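Local coordinates for conserved protein (Methanosarcina mazei, PDB 2NR4) that is of unknown function but binds flavin mononucleotide between a beta-barrel and a set of C-terminal helices, at residues A[85-90]-A[158-163]; A[164-169]-A[205-210]. All blocks are in the same frame, centred on the assembly; numbering follows the deposited sequence.

Contact 1. Residues A[85-90]-A[158-163]; sequences ILFVRS and RGFNAV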
ATOM      1  N   ILE A  85      -1.023 -12.901   1.993  1.00 25.00           N
ATOM      2  CA  ILE A  85      -0.980 -14.379   1.836  1.00 27.09           C
ATOM      3  C   ILE A  85      -1.014 -14.813   0.365  1.00 26.62           C
ATOM      4  O   ILE A  85      -0.183 -15.595  -0.091  1.00 26.43           O
ATOM      5  CB  ILE A  85      -2.058 -15.100   2.681  1.00 26.19           C
ATOM      6  CG1 ILE A  85      -1.753 -14.932   4.190  1.00 26.79           C
ATOM      7  CG2 ILE A  85      -2.058 -16.617   2.320  1.00 28.82           C
ATOM      8  CD1 ILE A  85      -2.914 -15.353   5.119  1.00 29.61           C
ATOM      9  N   LEU A  86      -1.963 -14.269  -0.392  1.00 29.16           N
ATOM     10  CA  LEU A  86      -2.057 -14.573  -1.836  1.00 28.65           C
ATOM     11  C   LEU A  86      -0.837 -14.118  -2.626  1.00 29.06           C
ATOM     12  O   LEU A  86      -0.334 -14.837  -3.515  1.00 27.58           O
ATOM     13  CB  LEU A  86      -3.363 -14.011  -2.385  1.00 29.21           C
ATOM     14  CG  LEU A  86      -4.132 -14.590  -3.566  1.00 32.00           C
ATOM     15  CD1 LEU A  86      -4.201 -16.151  -3.529  1.00 32.20           C
ATOM     16  CD2 LEU A  86      -5.514 -13.989  -3.516  1.00 30.85           C
ATOM     17  N   PHE A  87      -0.291 -12.945  -2.302  1.00 28.18           N
ATOM     18  CA  PHE A  87       0.978 -12.575  -2.889  1.00 27.23           C
ATOM     19  C   PHE A  87       2.100 -13.575  -2.712  1.00 26.99           C
ATOM     20  O   PHE A  87       2.873 -13.850  -3.630  1.00 26.13           O
ATOM     21  CB  PHE A  87       1.480 -11.212  -2.329  1.00 28.88           C
ATOM     22  CG  PHE A  87       1.279 -10.085  -3.254  1.00 26.24           C
ATOM     23  CD1 PHE A  87       2.226  -9.803  -4.227  1.00 31.60           C
ATOM     24  CD2 PHE A  87       0.141  -9.301  -3.169  1.00 32.35           C
ATOM     25  CE1 PHE A  87       2.039  -8.764  -5.087  1.00 30.56           C
ATOM     26  CE2 PHE A  87      -0.038  -8.267  -4.036  1.00 29.91           C
ATOM     27  CZ  PHE A  87       0.918  -8.020  -5.003  1.00 28.15           C
ATOM     28  N   VAL A  88       2.259 -14.065  -1.487  1.00 26.17           N
ATOM     29  CA  VAL A  88       3.374 -14.922  -1.198  1.00 25.53           C
ATOM     30  C   VAL A  88       3.078 -16.290  -1.810  1.00 25.17           C
ATOM     31  O   VAL A  88       3.944 -16.877  -2.413  1.00 25.93           O
ATOM     32  CB  VAL A  88       3.638 -15.020   0.316  1.00 25.37           C
ATOM     33  CG1 VAL A  88       4.681 -16.082   0.626  1.00 26.37           C
ATOM     34  CG2 VAL A  88       4.124 -13.646   0.872  1.00 24.60           C
ATOM     35  N   ARG A  89       1.852 -16.762  -1.679  1.00 25.24           N
ATOM     36  CA  ARG A  89       1.489 -18.059  -2.289  1.00 26.63           C
ATOM     37  C   ARG A  89       1.680 -18.036  -3.798  1.00 26.69           C
ATOM     38  O   ARG A  89       2.189 -19.002  -4.372  1.00 27.46           O
ATOM     39  CB  ARG A  89       0.044 -18.409  -1.962  1.00 26.30           C
ATOM     40  CG  ARG A  89      -0.163 -18.787  -0.482  1.00 27.40           C
ATOM     41  CD  ARG A  89      -1.534 -19.376  -0.233  1.00 31.74           C
ATOM     42  NE  ARG A  89      -1.808 -20.460  -1.181  1.00 29.37           N
ATOM     43  CZ  ARG A  89      -2.860 -20.527  -1.993  1.00 32.16           C
ATOM     44  NH1 ARG A  89      -3.808 -19.589  -1.993  1.00 31.03           N
ATOM     45  NH2 ARG A  89      -2.957 -21.571  -2.827  1.00 31.94           N
ATOM     46  N   SER A  90       1.270 -16.948  -4.458  1.00 25.38           N
ATOM     47  CA  SER A  90       1.456 -16.907  -5.916  1.00 26.12           C
ATOM     48  C   SER A  90       2.930 -16.780  -6.306  1.00 26.56           C
ATOM     49  O   SER A  90       3.328 -17.095  -7.425  1.00 24.06           O
ATOM     50  CB  SER A  90       0.626 -15.801  -6.548  1.00 26.28           C
ATOM     51  OG  SER A  90       1.139 -14.558  -6.147  1.00 28.82           O
ATOM     52  N   ARG A 158       2.838  -0.591   6.889  1.00 18.53           N
ATOM     53  CA  ARG A 158       4.236  -0.884   6.657  1.00 19.08           C
ATOM     54  C   ARG A 158       4.532  -2.388   6.775  1.00 18.60           C
ATOM     55  O   ARG A 158       5.544  -2.824   6.267  1.00 19.45           O
ATOM     56  CB  ARG A 158       5.116  -0.119   7.629  1.00 18.20           C
ATOM     57  CG  ARG A 158       5.066   1.427   7.426  1.00 19.81           C
ATOM     58  CD  ARG A 158       5.801   2.041   8.578  1.00 21.98           C
ATOM     59  NE  ARG A 158       7.231   1.915   8.403  1.00 23.03           N
ATOM     60  CZ  ARG A 158       8.093   1.870   9.414  1.00 26.14           C
ATOM     61  NH1 ARG A 158       7.657   1.935  10.680  1.00 25.10           N
ATOM     62  NH2 ARG A 158       9.375   1.782   9.156  1.00 23.77           N
ATOM     63  N   GLY A 159       3.673  -3.122   7.483  1.00 19.16           N
ATOM     64  CA  GLY A 159       3.775  -4.589   7.614  1.00 19.99           C
ATOM     65  C   GLY A 159       3.463  -5.270   6.293  1.00 20.60           C
ATOM     66  O   GLY A 159       4.223  -6.147   5.825  1.00 21.92           O
ATOM     67  N   PHE A 160       2.366  -4.856   5.664  1.00 21.00           N
ATOM     68  CA  PHE A 160       2.042  -5.346   4.321  1.00 20.68           C
ATOM     69  C   PHE A 160       3.161  -4.991   3.345  1.00 19.67           C
ATOM     70  O   PHE A 160       3.645  -5.831   2.581  1.00 18.73           O
ATOM     71  CB  PHE A 160       0.709  -4.774   3.834  1.00 21.04           C
ATOM     72  CG  PHE A 160       0.364  -5.210   2.437  1.00 22.54           C
ATOM     73  CD1 PHE A 160      -0.320  -6.408   2.238  1.00 24.75           C
ATOM     74  CD2 PHE A 160       0.798  -4.475   1.309  1.00 22.39           C
ATOM     75  CE1 PHE A 160      -0.613  -6.868   0.962  1.00 26.43           C
ATOM     76  CE2 PHE A 160       0.501  -4.933  -0.007  1.00 24.35           C
ATOM     77  CZ  PHE A 160      -0.210  -6.155  -0.177  1.00 24.91           C
ATOM     78  N   ASN A 161       3.625  -3.736   3.416  1.00 19.52           N
ATOM     79  CA  ASN A 161       4.696  -3.291   2.537  1.00 19.41           C
ATOM     80  C   ASN A 161       5.975  -4.102   2.751  1.00 19.91           C
ATOM     81  O   ASN A 161       6.703  -4.387   1.804  1.00 19.39           O
ATOM     82  CB  ASN A 161       4.958  -1.798   2.771  1.00 19.62           C
ATOM     83  CG  ASN A 161       3.757  -0.933   2.438  1.00 19.01           C
ATOM     84  OD1 ASN A 161       2.749  -1.381   1.879  1.00 17.37           O
ATOM     85  ND2 ASN A 161       3.854   0.354   2.805  1.00 17.71           N
ATOM     86  N   ALA A 162       6.234  -4.490   4.004  1.00 19.24           N
ATOM     87  CA  ALA A 162       7.412  -5.298   4.343  1.00 20.11           C
ATOM     88  C   ALA A 162       7.336  -6.693   3.771  1.00 20.70           C
ATOM     89  O   ALA A 162       8.375  -7.261   3.337  1.00 20.87           O
ATOM     90  CB  ALA A 162       7.596  -5.366   5.825  1.00 20.63           C
ATOM     91  N   VAL A 163       6.129  -7.236   3.730  1.00 19.50           N
ATOM     92  CA  VAL A 163       5.895  -8.546   3.092  1.00 21.13           C
ATOM     93  C   VAL A 163       6.223  -8.483   1.601  1.00 20.81           C
ATOM     94  O   VAL A 163       6.914  -9.364   1.098  1.00 20.67           O
ATOM     95  CB  VAL A 163       4.430  -9.046   3.263  1.00 21.17           C
ATOM     96  CG1 VAL A 163       4.174 -10.328   2.373  1.00 22.20           C
ATOM     97  CG2 VAL A 163       4.163  -9.359   4.744  1.00 22.68           C
TER
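Val88 and Val163 meet methyl to methyl where helix 84-92 leans against the first turns of helix 158-176. Val88 CG2 lies 3.6 Å from Val163 CG1, an ordinary van der Waals distance, and the two side chains cross at about a right angle. On Val163 the touching branch stands anti to the backbone N (chi1 171°), and the CB that carries it is directed at the partner helix. Val88 uses its other branch, the methyl beside its own backbone N, while its remaining methyl packs on helix 198-210 against Leu206 and Ile207; one valine thus serves two helices.

The aromatic contact is looser. Phe87 CD2 approaches Phe160 CZ at 4.4 Å, and the rings meet obliquely, so neither a stack nor a T-shaped pair forms. Phe160 reaches across because its ring extends anti to the backbone N (chi1 178°), which brings CZ close to Phe87. Phe87 also packs on Pro46, an FMN-binding residue of strand 43-51, and its side chain comes within about 5 Å of the flavin.

No hydrogen bond joins the two segments. The two arginines are engaged elsewhere: Arg89 forms a salt bridge with Glu99, and Arg158 forms one with Glu165 of the second subunit. The backbones remain well apart, with Val88 CA and Val163 CA separated by 8.1 Å.

The contact therefore joins the DUF447 N-terminal region to the C-terminal helices by apolar packing alone; with no directional bond between these segments, it holds by shape and exclusion of water.

Contact 2. Residues A[164-169]-A[205-210]; sequences LEATVH and KLIYEA. With FMN (flavin mononucleotide), chain C.
Ile207 makes the whole contact from its side with little more than one methyl, which enters between Ala166 and Thr167 on helix 158-176. Ile207 CD1 lies 3.5 Å from Thr167 CG2, tighter than usual for two carbons, and 3.8 Å from Ala166 CB. The CD1 end is carried outward by an extended outer torsion (chi2 164°), and the Thr167 and Ile207 side chains cross at about a right angle.

Thr167 turns CG2 to Ile207, whereas the placement of its hydroxyl against the flavin methyl C8M is doubtful. With alanine in place of Thr167, CG2 is gone, and the CD1 methyl of Ile207 would probably be left facing a gap between the helices. The next residue, Val168, places CG2 3.7 Å from the other ring methyl of FMN, C7M. The polar parts of FMN are bound elsewhere, by groups that include Thr66 OG1 and the Gly48 backbone N.

This is helix-to-helix packing in the C-terminal helical bundle of the DUF447 protein, where helix 158-176 presents one side to helix 198-210 and another to the dimethylbenzene end of the FMN pocket.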
ATOM      1  N   LEU A 164       5.787  -7.416   0.921  1.00 20.04           N
ATOM      2  CA  LEU A 164       6.077  -7.203  -0.492  1.00 21.45           C
ATOM      3  C   LEU A 164       7.602  -7.173  -0.732  1.00 21.80           C
ATOM      4  O   LEU A 164       8.123  -7.825  -1.655  1.00 21.32           O
ATOM      5  CB  LEU A 164       5.482  -5.864  -0.920  1.00 22.29           C
ATOM      6  CG  LEU A 164       4.761  -5.779  -2.236  1.00 27.90           C
ATOM      7  CD1 LEU A 164       3.650  -6.872  -2.233  1.00 29.61           C
ATOM      8  CD2 LEU A 164       4.127  -4.340  -2.387  1.00 24.79           C
ATOM      9  N   GLU A 165       8.313  -6.368   0.062  1.00 21.29           N
ATOM     10  CA  GLU A 165       9.756  -6.271  -0.063  1.00 21.15           C
ATOM     11  C   GLU A 165      10.406  -7.610   0.222  1.00 21.25           C
ATOM     12  O   GLU A 165      11.284  -8.048  -0.559  1.00 22.98           O
ATOM     13  CB  GLU A 165      10.332  -5.177   0.870  1.00 20.48           C
ATOM     14  CG  GLU A 165       9.867  -3.765   0.498  1.00 23.19           C
ATOM     15  CD  GLU A 165      10.224  -3.357  -0.929  1.00 28.00           C
ATOM     16  OE1 GLU A 165      11.372  -3.580  -1.343  1.00 28.39           O
ATOM     17  OE2 GLU A 165       9.345  -2.854  -1.661  1.00 26.13           O
ATOM     18  N   ALA A 166       9.977  -8.277   1.287  1.00 20.85           N
ATOM     19  CA  ALA A 166      10.572  -9.579   1.670  1.00 22.30           C
ATOM     20  C   ALA A 166      10.433 -10.600   0.553  1.00 23.89           C
ATOM     21  O   ALA A 166      11.337 -11.434   0.350  1.00 24.31           O
ATOM     22  CB  ALA A 166       9.945 -10.115   2.968  1.00 23.65           C
ATOM     23  N   THR A 167       9.304 -10.582  -0.151  1.00 24.01           N
ATOM     24  CA  THR A 167       9.089 -11.505  -1.281  1.00 24.65           C
ATOM     25  C   THR A 167      10.086 -11.196  -2.411  1.00 25.44           C
ATOM     26  O   THR A 167      10.679 -12.106  -2.975  1.00 24.83           O
ATOM     27  CB  THR A 167       7.629 -11.506  -1.822  1.00 25.26           C
ATOM     28  OG1 THR A 167       7.319 -10.223  -2.407  1.00 30.37           O
ATOM     29  CG2 THR A 167       6.655 -11.756  -0.692  1.00 20.19           C
ATOM     30  N   VAL A 168      10.352  -9.918  -2.676  1.00 24.49           N
ATOM     31  CA  VAL A 168      11.350  -9.555  -3.689  1.00 25.48           C
ATOM     32  C   VAL A 168      12.723 -10.099  -3.263  1.00 26.67           C
ATOM     33  O   VAL A 168      13.392 -10.856  -4.016  1.00 27.81           O
ATOM     34  CB  VAL A 168      11.365  -8.023  -3.957  1.00 25.94           C
ATOM     35  CG1 VAL A 168      12.379  -7.653  -5.085  1.00 27.29           C
ATOM     36  CG2 VAL A 168       9.997  -7.586  -4.388  1.00 25.69           C
ATOM     37  N   HIS A 169      13.138  -9.781  -2.051  1.00 27.36           N
ATOM     38  CA  HIS A 169      14.450 -10.243  -1.571  1.00 28.51           C
ATOM     39  C   HIS A 169      14.577 -11.764  -1.471  1.00 29.67           C
ATOM     40  O   HIS A 169      15.636 -12.320  -1.784  1.00 28.26           O
ATOM     41  CB  HIS A 169      14.833  -9.519  -0.283  1.00 28.46           C
ATOM     42  CG  HIS A 169      14.950  -8.039  -0.467  1.00 31.65           C
ATOM     43  ND1 HIS A 169      15.662  -7.473  -1.506  1.00 33.07           N
ATOM     44  CD2 HIS A 169      14.408  -7.005   0.221  1.00 33.75           C
ATOM     45  CE1 HIS A 169      15.579  -6.159  -1.429  1.00 34.04           C
ATOM     46  NE2 HIS A 169      14.811  -5.847  -0.402  1.00 33.53           N
ATOM     47  N   LYS A 205       5.641 -16.167   7.518  1.00 31.40           N
ATOM     48  CA  LYS A 205       5.890 -17.584   7.807  1.00 33.45           C
ATOM     49  C   LYS A 205       5.984 -18.391   6.509  1.00 32.64           C
ATOM     50  O   LYS A 205       6.852 -19.266   6.364  1.00 32.46           O
ATOM     51  CB  LYS A 205       4.786 -18.144   8.703  1.00 33.52           C
ATOM     52  CG  LYS A 205       5.285 -18.973   9.920  1.00 38.92           C
ATOM     53  CD  LYS A 205       4.120 -19.336  10.868  1.00 37.59           C
ATOM     54  CE  LYS A 205       4.509 -19.221  12.360  1.00 45.09           C
ATOM     55  NZ  LYS A 205       4.750 -20.515  13.108  1.00 44.99           N
ATOM     56  N   LEU A 206       5.117 -18.080   5.544  1.00 31.28           N
ATOM     57  CA  LEU A 206       5.182 -18.744   4.250  1.00 31.38           C
ATOM     58  C   LEU A 206       6.467 -18.476   3.481  1.00 31.34           C
ATOM     59  O   LEU A 206       6.962 -19.370   2.761  1.00 31.37           O
ATOM     60  CB  LEU A 206       3.948 -18.439   3.395  1.00 31.16           C
ATOM     61  CG  LEU A 206       2.583 -18.943   3.893  1.00 31.72           C
ATOM     62  CD1 LEU A 206       1.551 -18.584   2.837  1.00 30.17           C
ATOM     63  CD2 LEU A 206       2.556 -20.468   4.143  1.00 33.44           C
ATOM     64  N   ILE A 207       6.998 -17.256   3.586  1.00 30.77           N
ATOM     65  CA  ILE A 207       8.288 -16.921   2.954  1.00 31.04           C
ATOM     66  C   ILE A 207       9.434 -17.777   3.518  1.00 33.83           C
ATOM     67  O   ILE A 207      10.262 -18.309   2.749  1.00 33.03           O
ATOM     68  CB  ILE A 207       8.641 -15.390   3.038  1.00 31.27           C
ATOM     69  CG1 ILE A 207       7.698 -14.589   2.129  1.00 29.70           C
ATOM     70  CG2 ILE A 207      10.048 -15.145   2.552  1.00 30.65           C
ATOM     71  CD1 ILE A 207       7.633 -13.064   2.376  1.00 29.65           C
ATOM     72  N   TYR A 208       9.458 -17.879   4.847  1.00 35.58           N
ATOM     73  CA  TYR A 208      10.430 -18.684   5.588  1.00 38.83           C
ATOM     74  C   TYR A 208      10.368 -20.164   5.193  1.00 40.20           C
ATOM     75  O   TYR A 208      11.398 -20.741   4.800  1.00 40.28           O
ATOM     76  CB  TYR A 208      10.224 -18.481   7.090  1.00 39.83           C
ATOM     77  CG  TYR A 208      10.913 -17.252   7.617  1.00 41.84           C
ATOM     78  CD1 TYR A 208      10.583 -15.982   7.161  1.00 43.75           C
ATOM     79  CD2 TYR A 208      11.893 -17.356   8.590  1.00 46.62           C
ATOM     80  CE1 TYR A 208      11.213 -14.855   7.649  1.00 44.37           C
ATOM     81  CE2 TYR A 208      12.535 -16.219   9.092  1.00 46.95           C
ATOM     82  CZ  TYR A 208      12.193 -14.972   8.608  1.00 44.53           C
ATOM     83  OH  TYR A 208      12.838 -13.841   9.095  1.00 44.72           O
ATOM     84  N   GLU A 209       9.167 -20.755   5.275  1.00 41.18           N
ATOM     85  CA  GLU A 209       8.915 -22.121   4.785  1.00 42.61           C
ATOM     86  C   GLU A 209       9.377 -22.329   3.337  1.00 42.82           C
ATOM     87  O   GLU A 209       9.969 -23.359   3.024  1.00 42.92           O
ATOM     88  CB  GLU A 209       7.440 -22.500   4.905  1.00 42.41           C
ATOM     89  CG  GLU A 209       6.899 -22.567   6.316  1.00 43.19           C
ATOM     90  CD  GLU A 209       5.377 -22.757   6.363  1.00 44.16           C
ATOM     91  OE1 GLU A 209       4.759 -23.141   5.335  1.00 46.71           O
ATOM     92  OE2 GLU A 209       4.794 -22.505   7.442  1.00 48.50           O
ATOM     93  N   ALA A 210       9.110 -21.365   2.457  1.00 42.33           N
ATOM     94  CA  ALA A 210       9.532 -21.463   1.060  1.00 42.45           C
ATOM     95  C   ALA A 210      11.052 -21.482   0.928  1.00 43.01           C
ATOM     96  O   ALA A 210      11.592 -22.089  -0.005  1.00 42.91           O
ATOM     97  CB  ALA A 210       8.956 -20.320   0.230  1.00 42.48           C
TER
HETATM   98  N1  FMN C 401       8.677 -10.937 -12.341  1.00 42.32           N
HETATM   99  C2  FMN C 401       8.658 -10.406 -13.613  1.00 42.50           C
HETATM  100  O2  FMN C 401       9.051 -11.103 -14.545  1.00 42.87           O
HETATM  101  N3  FMN C 401       8.238  -9.110 -13.824  1.00 41.66           N
HETATM  102  C4  FMN C 401       7.808  -8.334 -12.758  1.00 41.68           C
HETATM  103  O4  FMN C 401       7.234  -7.269 -12.948  1.00 36.64           O
HETATM  104  C4A FMN C 401       7.815  -8.869 -11.472  1.00 41.99           C
HETATM  105  N5  FMN C 401       7.399  -8.111 -10.388  1.00 43.22           N
HETATM  106  C5A FMN C 401       7.386  -8.647  -9.109  1.00 42.42           C
HETATM  107  C6  FMN C 401       6.945  -7.872  -8.029  1.00 42.13           C
HETATM  108  C7  FMN C 401       6.926  -8.399  -6.745  1.00 42.39           C
HETATM  109  C7M FMN C 401       6.512  -7.509  -5.607  1.00 43.75           C
HETATM  110  C8  FMN C 401       7.378  -9.721  -6.541  1.00 42.66           C
HETATM  111  C8M FMN C 401       7.232 -10.392  -5.228  1.00 40.74           C
HETATM  112  C9  FMN C 401       7.827 -10.502  -7.614  1.00 42.18           C
HETATM  113  C9A FMN C 401       7.818  -9.960  -8.913  1.00 42.19           C
HETATM  114  N10 FMN C 401       8.254 -10.716 -10.002  1.00 41.98           N
HETATM  115  C10 FMN C 401       8.255 -10.177 -11.272  1.00 42.45           C
HETATM  116  C1' FMN C 401       8.870 -12.065  -9.784  1.00 41.97           C
HETATM  117  C2' FMN C 401       7.811 -13.127 -10.056  1.00 43.31           C
HETATM  118  O2' FMN C 401       6.655 -12.840  -9.316  1.00 42.11           O
HETATM  119  C3' FMN C 401       8.345 -14.458  -9.582  1.00 44.64           C
HETATM  120  O3' FMN C 401       9.502 -14.771 -10.338  1.00 44.23           O
HETATM  121  C4' FMN C 401       7.282 -15.550  -9.682  1.00 42.08           C
HETATM  122  O4' FMN C 401       7.801 -16.639  -8.960  1.00 47.31           O
HETATM  123  C5' FMN C 401       6.994 -15.953 -11.134  1.00 42.16           C
HETATM  124  O5' FMN C 401       6.293 -17.179 -11.177  1.00 39.45           O
HETATM  125  P   FMN C 401       5.696 -17.865 -12.521  1.00 40.26           P
HETATM  126  O1P FMN C 401       6.799 -18.820 -13.011  1.00 38.38           O
HETATM  127  O2P FMN C 401       5.486 -16.768 -13.590  1.00 31.16           O
HETATM  128  O3P FMN C 401       4.459 -18.668 -12.113  1.00 36.38           O

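How the contacts relate
Both contacts are buried and apolar, and both use helix 158-176, contact 1 near its start and contact 2 a little further along; their centres are about 8 Å apart. They differ in what they join. Contact 1 brings in helix 84-92 from the N-terminal region that also forms the barrel, whereas contact 2 stays among the C-terminal helices. Phenylalanine rings take part only in the first; the second relies on small aliphatic groups and adjoins the flavin directly. The two merge into one core at Val88, whose CG2 lies 3.5 Å from Thr167 CG2. Residues of both contacts also touch the second subunit.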